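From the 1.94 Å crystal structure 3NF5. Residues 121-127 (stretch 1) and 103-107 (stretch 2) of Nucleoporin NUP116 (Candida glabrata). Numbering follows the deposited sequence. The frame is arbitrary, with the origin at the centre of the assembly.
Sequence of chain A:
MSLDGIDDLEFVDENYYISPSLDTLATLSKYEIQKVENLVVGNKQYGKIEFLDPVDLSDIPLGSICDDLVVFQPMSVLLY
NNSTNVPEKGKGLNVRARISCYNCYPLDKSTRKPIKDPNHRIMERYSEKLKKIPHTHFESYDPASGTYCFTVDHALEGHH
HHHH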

ATOM      1  N   ARG A 121       4.924 -24.893 -11.726  1.00 30.33           N
ATOM      2  CA  ARG A 121       4.513 -24.256 -12.981  1.00 30.43           C
ATOM      3  C   ARG A 121       3.398 -23.201 -12.809  1.00 29.13           C
ATOM      4  O   ARG A 121       3.159 -22.400 -13.747  1.00 29.60           O
ATOM      5  CB  ARG A 121       4.028 -25.293 -13.968  1.00 30.89           C
ATOM      6  CG  ARG A 121       5.113 -26.251 -14.465  1.00 32.08           C
ATOM      7  CD  ARG A 121       4.454 -27.473 -15.075  1.00 34.05           C
ATOM      8  NE  ARG A 121       5.435 -28.530 -15.284  1.00 36.54           N
ATOM      9  CZ  ARG A 121       6.346 -28.506 -16.243  1.00 36.24           C
ATOM     10  NH1 ARG A 121       6.404 -27.486 -17.095  1.00 35.31           N
ATOM     11  NH2 ARG A 121       7.192 -29.525 -16.351  1.00 39.50           N
ATOM     12  N   ILE A 122       2.677 -23.229 -11.675  1.00 27.51           N
ATOM     13  CA  ILE A 122       1.679 -22.190 -11.400  1.00 26.78           C
ATOM     14  C   ILE A 122       2.302 -20.799 -11.234  1.00 26.84           C
ATOM     15  O   ILE A 122       1.632 -19.768 -11.456  1.00 26.74           O
ATOM     16  CB  ILE A 122       0.764 -22.522 -10.176  1.00 26.64           C
ATOM     17  CG1 ILE A 122      -0.518 -21.670 -10.243  1.00 26.86           C
ATOM     18  CG2 ILE A 122       1.536 -22.447  -8.827  1.00 23.53           C
ATOM     19  CD1 ILE A 122      -1.687 -22.238  -9.484  1.00 27.76           C
HETATM   20  N   MSE A 123       3.560 -20.760 -10.829  1.00 26.41           N
HETATM   21  CA  MSE A 123       4.214 -19.476 -10.580  1.00 28.21           C
HETATM   22  C   MSE A 123       4.250 -18.548 -11.787  1.00 27.86           C
HETATM   23  O   MSE A 123       3.909 -17.340 -11.668  1.00 26.44           O
HETATM   24  CB  MSE A 123       5.630 -19.689 -10.016  1.00 28.01           C
HETATM   25  CG  MSE A 123       5.651 -20.189  -8.611  1.00 29.92           C
HETATM   26 SE   MSE A 123       4.417 -19.219  -7.380  1.00 32.50          SE
HETATM   27  CE  MSE A 123       5.375 -19.676  -5.773  1.00 28.39           C
ATOM     28  N   GLU A 124       4.641 -19.100 -12.946  1.00 27.01           N
ATOM     29  CA  GLU A 124       4.709 -18.316 -14.187  1.00 26.77           C
ATOM     30  C   GLU A 124       3.317 -17.924 -14.658  1.00 26.71           C
ATOM     31  O   GLU A 124       3.118 -16.835 -15.203  1.00 25.84           O
ATOM     32  CB  GLU A 124       5.452 -19.055 -15.321  1.00 27.20           C
ATOM     33  N   ARG A 125       2.337 -18.806 -14.447  1.00 26.14           N
ATOM     34  CA  ARG A 125       0.981 -18.448 -14.808  1.00 25.75           C
ATOM     35  C   ARG A 125       0.475 -17.303 -13.934  1.00 23.68           C
ATOM     36  O   ARG A 125      -0.234 -16.444 -14.430  1.00 22.70           O
ATOM     37  CB  ARG A 125       0.027 -19.688 -14.761  1.00 27.16           C
ATOM     38  CG  ARG A 125       0.303 -20.708 -15.875  1.00 31.68           C
ATOM     39  CD  ARG A 125      -0.836 -21.765 -16.001  1.00 31.85           C
ATOM     40  NE  ARG A 125      -1.001 -22.544 -14.786  1.00 36.53           N
ATOM     41  CZ  ARG A 125      -0.316 -23.649 -14.461  1.00 38.68           C
ATOM     42  NH1 ARG A 125       0.621 -24.157 -15.257  1.00 40.43           N
ATOM     43  NH2 ARG A 125      -0.581 -24.252 -13.310  1.00 41.19           N
ATOM     44  N   TYR A 126       0.801 -17.311 -12.649  1.00 22.99           N
ATOM     45  CA  TYR A 126       0.413 -16.254 -11.726  1.00 23.10           C
ATOM     46  C   TYR A 126       1.078 -14.890 -12.119  1.00 23.12           C
ATOM     47  O   TYR A 126       0.418 -13.854 -12.067  1.00 22.63           O
ATOM     48  CB  TYR A 126       0.806 -16.647 -10.284  1.00 22.07           C
ATOM     49  CG  TYR A 126       0.307 -15.701  -9.172  1.00 22.65           C
ATOM     50  CD1 TYR A 126      -0.975 -15.161  -9.193  1.00 21.68           C
ATOM     51  CD2 TYR A 126       1.136 -15.358  -8.113  1.00 18.16           C
ATOM     52  CE1 TYR A 126      -1.426 -14.278  -8.137  1.00 23.27           C
ATOM     53  CE2 TYR A 126       0.712 -14.504  -7.079  1.00 22.06           C
ATOM     54  CZ  TYR A 126      -0.575 -13.979  -7.083  1.00 21.91           C
ATOM     55  OH  TYR A 126      -0.967 -13.163  -6.032  1.00 21.07           O
ATOM     56  N   SER A 127       2.352 -14.894 -12.498  1.00 23.91           N
ATOM     57  CA  SER A 127       3.017 -13.639 -12.969  1.00 25.28           C
ATOM     58  C   SER A 127       2.284 -13.100 -14.195  1.00 25.19           C
ATOM     59  O   SER A 127       1.961 -11.882 -14.260  1.00 23.86           O
ATOM     60  CB  SER A 127       4.470 -13.862 -13.370  1.00 25.42           C
ATOM     61  OG  SER A 127       5.189 -14.426 -12.343  1.00 29.51           O
TER
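Stretch 2, residues 103-107: NCYPL

Residues 103-107 lie as an irregular segment against one side of the helical part of residues 121-127, in a small, apolar contact that buries 300 Å² and contains no hydrogen bond between the two stretches. From Cys104 to Leu107 the backbone is largely extended, with phi/psi of -89/118° at Cys104, -144/142° at Tyr105, -60/158° at Pro106 and -113/142° at Leu107, whereas Asn103 has positive phi (53°) and stays out of reach. The segment runs in broadly the opposite sense to the helix, so that Cys104 meets Tyr126 and Pro106 reaches back to Ile122. Within the helix, Tyr126 N donates to Ile122 O at 2.9 Å, and this one-turn spacing brings both side chains, along with the end of Met123, to the same segment.

Pro106 is the centre of the contact. Its CB lies 3.8 Å from Ile122 CD1, its CD 3.6 Å from Met123 SE, and its CG 3.7 Å from Tyr126 CD2; the backbones come closest here, with the CA atoms of Pro106 and Tyr126 6.6 Å apart. Pro106 N lies over one face of the Tyr126 ring. The t rotamer of Tyr126 (chi1 -173°) carries that ring along the segment to Cys104, where Tyr126 OH is 3.5 Å from Cys104 CB. Tyr105 points its CA-to-CB bond away from the helix, yet its ring edge still meets the selenomethionine methyl, with Met123 CE 4.0 Å from Tyr105 CD1.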

ATOM      1  N   ASN A 103       3.950 -11.522   0.381  1.00 21.90           N
ATOM      2  CA  ASN A 103       3.331 -12.854   0.532  1.00 22.60           C
ATOM      3  C   ASN A 103       2.144 -13.093  -0.362  1.00 22.57           C
ATOM      4  O   ASN A 103       1.115 -13.676   0.057  1.00 22.29           O
ATOM      5  CB  ASN A 103       3.025 -13.114   2.021  1.00 24.58           C
ATOM      6  CG  ASN A 103       4.277 -12.985   2.843  1.00 25.98           C
ATOM      7  OD1 ASN A 103       5.286 -13.549   2.458  1.00 35.04           O
ATOM      8  ND2 ASN A 103       4.275 -12.163   3.862  1.00 29.22           N
ATOM      9  N   CYS A 104       2.311 -12.687  -1.629  1.00 21.05           N
ATOM     10  CA  CYS A 104       1.388 -13.009  -2.665  1.00 20.71           C
ATOM     11  C   CYS A 104       1.817 -14.325  -3.276  1.00 21.76           C
ATOM     12  O   CYS A 104       2.893 -14.432  -3.837  1.00 20.02           O
ATOM     13  CB  CYS A 104       1.362 -11.910  -3.723  1.00 21.21           C
ATOM     14  SG  CYS A 104       0.658 -10.382  -3.062  1.00 21.23           S
ATOM     15  N   TYR A 105       0.951 -15.335  -3.164  1.00 22.94           N
ATOM     16  CA  TYR A 105       1.248 -16.702  -3.695  1.00 24.00           C
ATOM     17  C   TYR A 105      -0.052 -17.247  -4.220  1.00 24.77           C
ATOM     18  O   TYR A 105      -1.078 -16.979  -3.608  1.00 24.87           O
ATOM     19  CB  TYR A 105       1.699 -17.606  -2.569  1.00 23.65           C
ATOM     20  CG  TYR A 105       3.025 -17.309  -1.936  1.00 24.12           C
ATOM     21  CD1 TYR A 105       4.202 -17.581  -2.601  1.00 21.73           C
ATOM     22  CD2 TYR A 105       3.101 -16.782  -0.641  1.00 24.36           C
ATOM     23  CE1 TYR A 105       5.434 -17.324  -1.994  1.00 25.74           C
ATOM     24  CE2 TYR A 105       4.306 -16.515  -0.040  1.00 24.70           C
ATOM     25  CZ  TYR A 105       5.475 -16.784  -0.707  1.00 26.10           C
ATOM     26  OH  TYR A 105       6.679 -16.526  -0.081  1.00 25.64           O
ATOM     27  N   PRO A 106      -0.024 -17.994  -5.347  1.00 26.99           N
ATOM     28  CA  PRO A 106      -1.229 -18.665  -5.788  1.00 28.22           C
ATOM     29  C   PRO A 106      -1.640 -19.607  -4.695  1.00 28.81           C
ATOM     30  O   PRO A 106      -0.799 -20.010  -3.874  1.00 27.53           O
ATOM     31  CB  PRO A 106      -0.759 -19.464  -7.019  1.00 29.03           C
ATOM     32  CG  PRO A 106       0.597 -18.949  -7.327  1.00 28.86           C
ATOM     33  CD  PRO A 106       1.148 -18.515  -6.057  1.00 27.17           C
ATOM     34  N   LEU A 107      -2.915 -19.952  -4.701  1.00 30.77           N
ATOM     35  CA  LEU A 107      -3.470 -20.846  -3.701  1.00 33.32           C
ATOM     36  C   LEU A 107      -3.881 -22.170  -4.354  1.00 34.37           C
ATOM     37  O   LEU A 107      -4.397 -22.193  -5.489  1.00 33.90           O
ATOM     38  CB  LEU A 107      -4.689 -20.191  -3.008  1.00 33.69           C
ATOM     39  CG  LEU A 107      -4.500 -18.717  -2.587  1.00 34.62           C
ATOM     40  CD1 LEU A 107      -5.815 -18.142  -2.114  1.00 35.31           C
ATOM     41  CD2 LEU A 107      -3.388 -18.548  -1.509  1.00 33.75           C
TER